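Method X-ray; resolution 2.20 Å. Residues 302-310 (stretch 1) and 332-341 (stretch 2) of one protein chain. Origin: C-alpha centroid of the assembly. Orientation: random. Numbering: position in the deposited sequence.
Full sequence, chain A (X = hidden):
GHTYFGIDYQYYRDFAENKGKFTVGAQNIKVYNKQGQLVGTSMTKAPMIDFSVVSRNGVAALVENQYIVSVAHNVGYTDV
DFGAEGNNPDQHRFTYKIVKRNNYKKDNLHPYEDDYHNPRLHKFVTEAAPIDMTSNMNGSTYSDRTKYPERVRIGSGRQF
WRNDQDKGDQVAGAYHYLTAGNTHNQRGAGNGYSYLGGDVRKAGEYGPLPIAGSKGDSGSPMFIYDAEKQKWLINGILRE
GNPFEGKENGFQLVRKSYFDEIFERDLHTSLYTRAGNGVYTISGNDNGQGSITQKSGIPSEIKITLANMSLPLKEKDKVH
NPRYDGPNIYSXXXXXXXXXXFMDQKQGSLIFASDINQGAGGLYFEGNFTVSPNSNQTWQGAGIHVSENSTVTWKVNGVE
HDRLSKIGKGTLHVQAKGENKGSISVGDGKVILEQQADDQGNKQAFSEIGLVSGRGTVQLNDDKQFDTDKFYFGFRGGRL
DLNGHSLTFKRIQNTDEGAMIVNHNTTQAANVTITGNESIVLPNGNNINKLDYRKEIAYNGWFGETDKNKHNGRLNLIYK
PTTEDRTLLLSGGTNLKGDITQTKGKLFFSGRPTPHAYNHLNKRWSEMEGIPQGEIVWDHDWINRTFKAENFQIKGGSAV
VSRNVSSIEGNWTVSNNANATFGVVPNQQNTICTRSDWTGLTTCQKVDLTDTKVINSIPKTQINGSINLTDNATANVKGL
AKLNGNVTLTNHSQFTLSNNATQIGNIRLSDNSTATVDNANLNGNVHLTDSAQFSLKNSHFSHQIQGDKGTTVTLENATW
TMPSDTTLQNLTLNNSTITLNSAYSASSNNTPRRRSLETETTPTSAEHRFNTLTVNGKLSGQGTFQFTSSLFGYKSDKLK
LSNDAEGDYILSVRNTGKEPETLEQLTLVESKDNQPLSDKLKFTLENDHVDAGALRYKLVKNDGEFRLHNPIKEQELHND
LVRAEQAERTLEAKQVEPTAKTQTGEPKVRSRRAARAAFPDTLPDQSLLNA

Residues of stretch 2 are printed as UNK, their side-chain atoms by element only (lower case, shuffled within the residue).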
# COMPACT_ATOMS: atom_id res chain seq x y z
N ILE A 302 -74.75 24.11 -19.10
CA ILE A 302 -74.18 25.42 -18.78
C ILE A 302 -73.67 26.10 -20.05
O ILE A 302 -72.87 25.52 -20.78
CB ILE A 302 -72.98 25.29 -17.82
CG1 ILE A 302 -73.40 24.61 -16.51
CG2 ILE A 302 -72.38 26.66 -17.54
CD1 ILE A 302 -73.25 23.09 -16.51
N LYS A 303 -74.14 27.31 -20.33
CA LYS A 303 -73.69 28.04 -21.52
C LYS A 303 -72.32 28.65 -21.27
O LYS A 303 -72.08 29.19 -20.20
CB LYS A 303 -74.68 29.16 -21.88
CG LYS A 303 -76.00 28.70 -22.49
CD LYS A 303 -75.80 27.88 -23.78
CE LYS A 303 -75.03 28.64 -24.87
NZ LYS A 303 -75.83 29.68 -25.60
N ILE A 304 -71.42 28.56 -22.24
CA ILE A 304 -70.11 29.21 -22.12
C ILE A 304 -69.78 30.03 -23.37
O ILE A 304 -70.37 29.81 -24.43
CB ILE A 304 -69.00 28.18 -21.87
CG1 ILE A 304 -68.84 27.26 -23.08
CG2 ILE A 304 -69.30 27.38 -20.62
CD1 ILE A 304 -67.75 26.22 -22.94
N THR A 305 -68.85 30.97 -23.24
CA THR A 305 -68.44 31.79 -24.39
C THR A 305 -67.04 31.42 -24.86
O THR A 305 -66.16 31.15 -24.04
CB THR A 305 -68.49 33.30 -24.07
OG1 THR A 305 -67.58 33.59 -22.99
CG2 THR A 305 -69.89 33.70 -23.66
N LEU A 306 -66.85 31.41 -26.17
CA LEU A 306 -65.58 31.00 -26.77
C LEU A 306 -65.08 32.04 -27.76
O LEU A 306 -65.65 33.13 -27.87
CB LEU A 306 -65.74 29.66 -27.49
CG LEU A 306 -66.35 28.49 -26.71
CD1 LEU A 306 -66.83 27.41 -27.67
CD2 LEU A 306 -65.36 27.92 -25.72
N ALA A 307 -64.02 31.70 -28.48
CA ALA A 307 -63.54 32.56 -29.55
C ALA A 307 -64.69 32.79 -30.51
O ALA A 307 -65.29 31.83 -31.00
CB ALA A 307 -62.38 31.93 -30.26
N ASN A 308 -64.99 34.05 -30.78
CA ASN A 308 -66.05 34.40 -31.72
C ASN A 308 -65.51 34.84 -33.08
O ASN A 308 -64.99 35.95 -33.23
CB ASN A 308 -66.96 35.47 -31.11
CG ASN A 308 -68.15 35.77 -31.98
OD1 ASN A 308 -68.19 35.39 -33.15
ND2 ASN A 308 -69.13 36.47 -31.42
N MET A 309 -65.62 33.97 -34.08
CA MET A 309 -65.03 34.20 -35.39
C MET A 309 -65.76 35.26 -36.21
O MET A 309 -65.25 35.74 -37.21
CB MET A 309 -64.99 32.90 -36.19
CG MET A 309 -64.20 31.81 -35.51
SD MET A 309 -62.48 32.28 -35.33
CE MET A 309 -62.13 31.54 -33.74
N SER A 310 -66.97 35.62 -35.78
CA SER A 310 -67.72 36.64 -36.49
C SER A 310 -67.26 38.04 -36.07
O SER A 310 -67.65 39.03 -36.68
CB SER A 310 -69.22 36.47 -36.28
OG SER A 310 -69.60 36.87 -34.98
N UNK A 332 -61.50 41.52 -29.99
CA UNK A 332 -62.86 41.14 -29.57
C UNK A 332 -63.10 39.65 -29.81
O UNK A 332 -63.83 39.01 -29.06
c UNK A 332 -61.51 42.47 -31.11
c UNK A 332 -62.90 43.02 -31.07
c UNK A 332 -63.77 41.96 -30.50
N UNK A 333 -62.47 39.12 -30.86
CA UNK A 333 -62.61 37.72 -31.25
C UNK A 333 -62.01 36.76 -30.22
O UNK A 333 -62.63 35.75 -29.86
c UNK A 333 -61.96 37.48 -32.61
c UNK A 333 -61.56 36.66 -36.68
c UNK A 333 -61.82 36.02 -33.00
n UNK A 333 -62.34 37.29 -37.55
n UNK A 333 -61.92 36.56 -35.41
n UNK A 333 -60.41 36.13 -37.09
c UNK A 333 -61.15 35.89 -34.36
N UNK A 334 -60.81 37.06 -29.74
CA UNK A 334 -60.13 36.20 -28.79
C UNK A 334 -60.62 36.46 -27.37
O UNK A 334 -60.79 35.53 -26.59
c UNK A 334 -58.22 34.54 -30.56
c UNK A 334 -56.49 36.28 -30.21
c UNK A 334 -57.98 35.99 -30.22
c UNK A 334 -58.62 36.37 -28.88
N UNK A 335 -60.86 37.73 -27.04
CA UNK A 335 -61.26 38.08 -25.68
C UNK A 335 -62.63 37.54 -25.33
O UNK A 335 -63.02 37.54 -24.16
o UNK A 335 -61.00 39.61 -23.07
n UNK A 335 -62.80 40.66 -23.93
c UNK A 335 -61.67 39.96 -24.04
c UNK A 335 -61.25 39.59 -25.46
N UNK A 336 -63.38 37.12 -26.35
CA UNK A 336 -64.72 36.60 -26.12
C UNK A 336 -64.73 35.32 -25.28
O UNK A 336 -65.67 35.06 -24.53
c UNK A 336 -66.97 36.25 -27.25
o UNK A 336 -67.54 35.17 -27.45
n UNK A 336 -67.61 37.34 -26.83
c UNK A 336 -65.47 36.37 -27.44
N UNK A 337 -63.66 34.54 -25.41
CA UNK A 337 -63.53 33.30 -24.67
C UNK A 337 -63.37 33.49 -23.18
O UNK A 337 -62.59 34.33 -22.73
N UNK A 338 -64.12 32.72 -22.40
CA UNK A 338 -63.97 32.74 -20.95
C UNK A 338 -63.08 31.59 -20.47
O UNK A 338 -62.93 30.57 -21.14
o UNK A 338 -67.39 31.23 -18.57
c UNK A 338 -67.45 31.34 -19.81
c UNK A 338 -65.34 32.67 -20.26
o UNK A 338 -68.53 31.39 -20.43
c UNK A 338 -66.15 31.42 -20.59
N UNK A 339 -62.47 31.77 -19.31
CA UNK A 339 -61.64 30.74 -18.71
C UNK A 339 -62.52 29.80 -17.87
O UNK A 339 -63.47 30.25 -17.23
c UNK A 339 -59.81 30.33 -17.02
o UNK A 339 -59.57 31.97 -18.77
c UNK A 339 -60.51 31.37 -17.88
N UNK A 340 -62.22 28.51 -17.89
CA UNK A 340 -63.05 27.54 -17.20
C UNK A 340 -62.29 26.90 -16.07
O UNK A 340 -61.08 26.71 -16.16
c UNK A 340 -65.72 27.42 -18.96
c UNK A 340 -63.53 26.46 -18.16
c UNK A 340 -64.43 25.78 -20.37
c UNK A 340 -64.34 26.92 -19.37
N UNK A 341 -62.99 26.57 -15.00
CA UNK A 341 -62.37 25.96 -13.82
C UNK A 341 -63.08 24.66 -13.48
O UNK A 341 -64.27 24.65 -13.18
o UNK A 341 -60.08 24.81 -7.87
c UNK A 341 -60.64 25.32 -9.03
c UNK A 341 -60.40 26.33 -11.19
c UNK A 341 -62.57 25.87 -10.33
c UNK A 341 -61.78 26.36 -11.36
c UNK A 341 -62.40 26.92 -12.62
c UNK A 341 -62.01 25.35 -9.17
c UNK A 341 -59.83 25.81 -10.03
O HOH W 1 -70.75 32.14 -19.61

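Position 332 carries three side-chain carbons that close back onto the backbone N in a five-membered ring, and none touches stretch 1: Pro332. Its CB lies 6.7 Å from Asn308 O, so its side chain takes no part in the contact.

Position 333 has a run of three carbons, a nitrogen, then a carbon bearing two more nitrogens. The third carbon lies 4.0 Å from Met309 SD, and one terminal nitrogen is 3.3 Å from Met309 O. This unbranched chain ending in a planar group is Arg333. CA-to-CB points sideways, but the end of the side chain comes nearer, and the guanidinium sits obliquely to the carbonyls of Asn308 and Met309. The backbone does as much. Asn308 N donates to Arg333 O at 3.1 Å with an angle of 150°, and the same oxygen receives a CA-H...O contact from Ala307 CA at 3.3 Å.

At position 334 four carbons fork at the second, with one carbon between CA and the fork; CA-to-CB points away, and none comes within 4.5 Å of stretch 1. This is Leu334. Position 335 has two carbons, the second carrying one oxygen and one nitrogen; it too points away and makes no contact, hence Asn335.

Position 336 repeats that atom count, two carbons with a terminal oxygen and nitrogen, but here CA-to-CB points toward stretch 1, and the backbone O lies 2.9 Å from Thr305 OG1. It is Asn336. The firm bond is that one: Thr305 OG1 donates to the backbone O. The amide is probably turned over in the model, so its atom labels support no further claim.

No side-chain atoms follow CA at position 337. The close approach is backbone to backbone: CA is 3.7 Å from Leu306 CA and makes a CA-H...O contact with Thr305 O at 3.5 Å. This is Gly337.

Position 338 has three carbons, the third carrying two oxygens, one of which lies 2.9 Å from Thr305 N: Glu338. CB points sideways, yet with chi1 at 60° the carboxylate comes nearer, and OE2 accepts from Thr305 N at an angle of 151°. In return Glu338 N donates to Thr305 O at 3.1 Å and 167°. A water donates to both Glu338 OE2 (2.5 Å from its O) and Lys303 O (3.3 Å), bridging the two stretches.

One carbon bearing an oxygen and a carbon, pointing away, marks position 339 as Thr339. Position 340 again has four carbons forked at the second, one terminal carbon packing 3.9 Å from Ile304 CG2: Leu340, the atom being CD2. Position 341, a carbon leading to a six-carbon ring with one oxygen, out of reach, is Tyr341.

The contact, 573 Å² in all, is held mainly by polar bonds at two sites. Thr305 is gripped through N and O by Glu338, with its hydroxyl on Asn336 O, while Asn308 N is tied to Arg333 O. Between them the backbones run close at Gly337 and Leu306, and Ile304 with Leu340 adds an apolar contact.

Stretch 2 332-341: PRLNNGETLY
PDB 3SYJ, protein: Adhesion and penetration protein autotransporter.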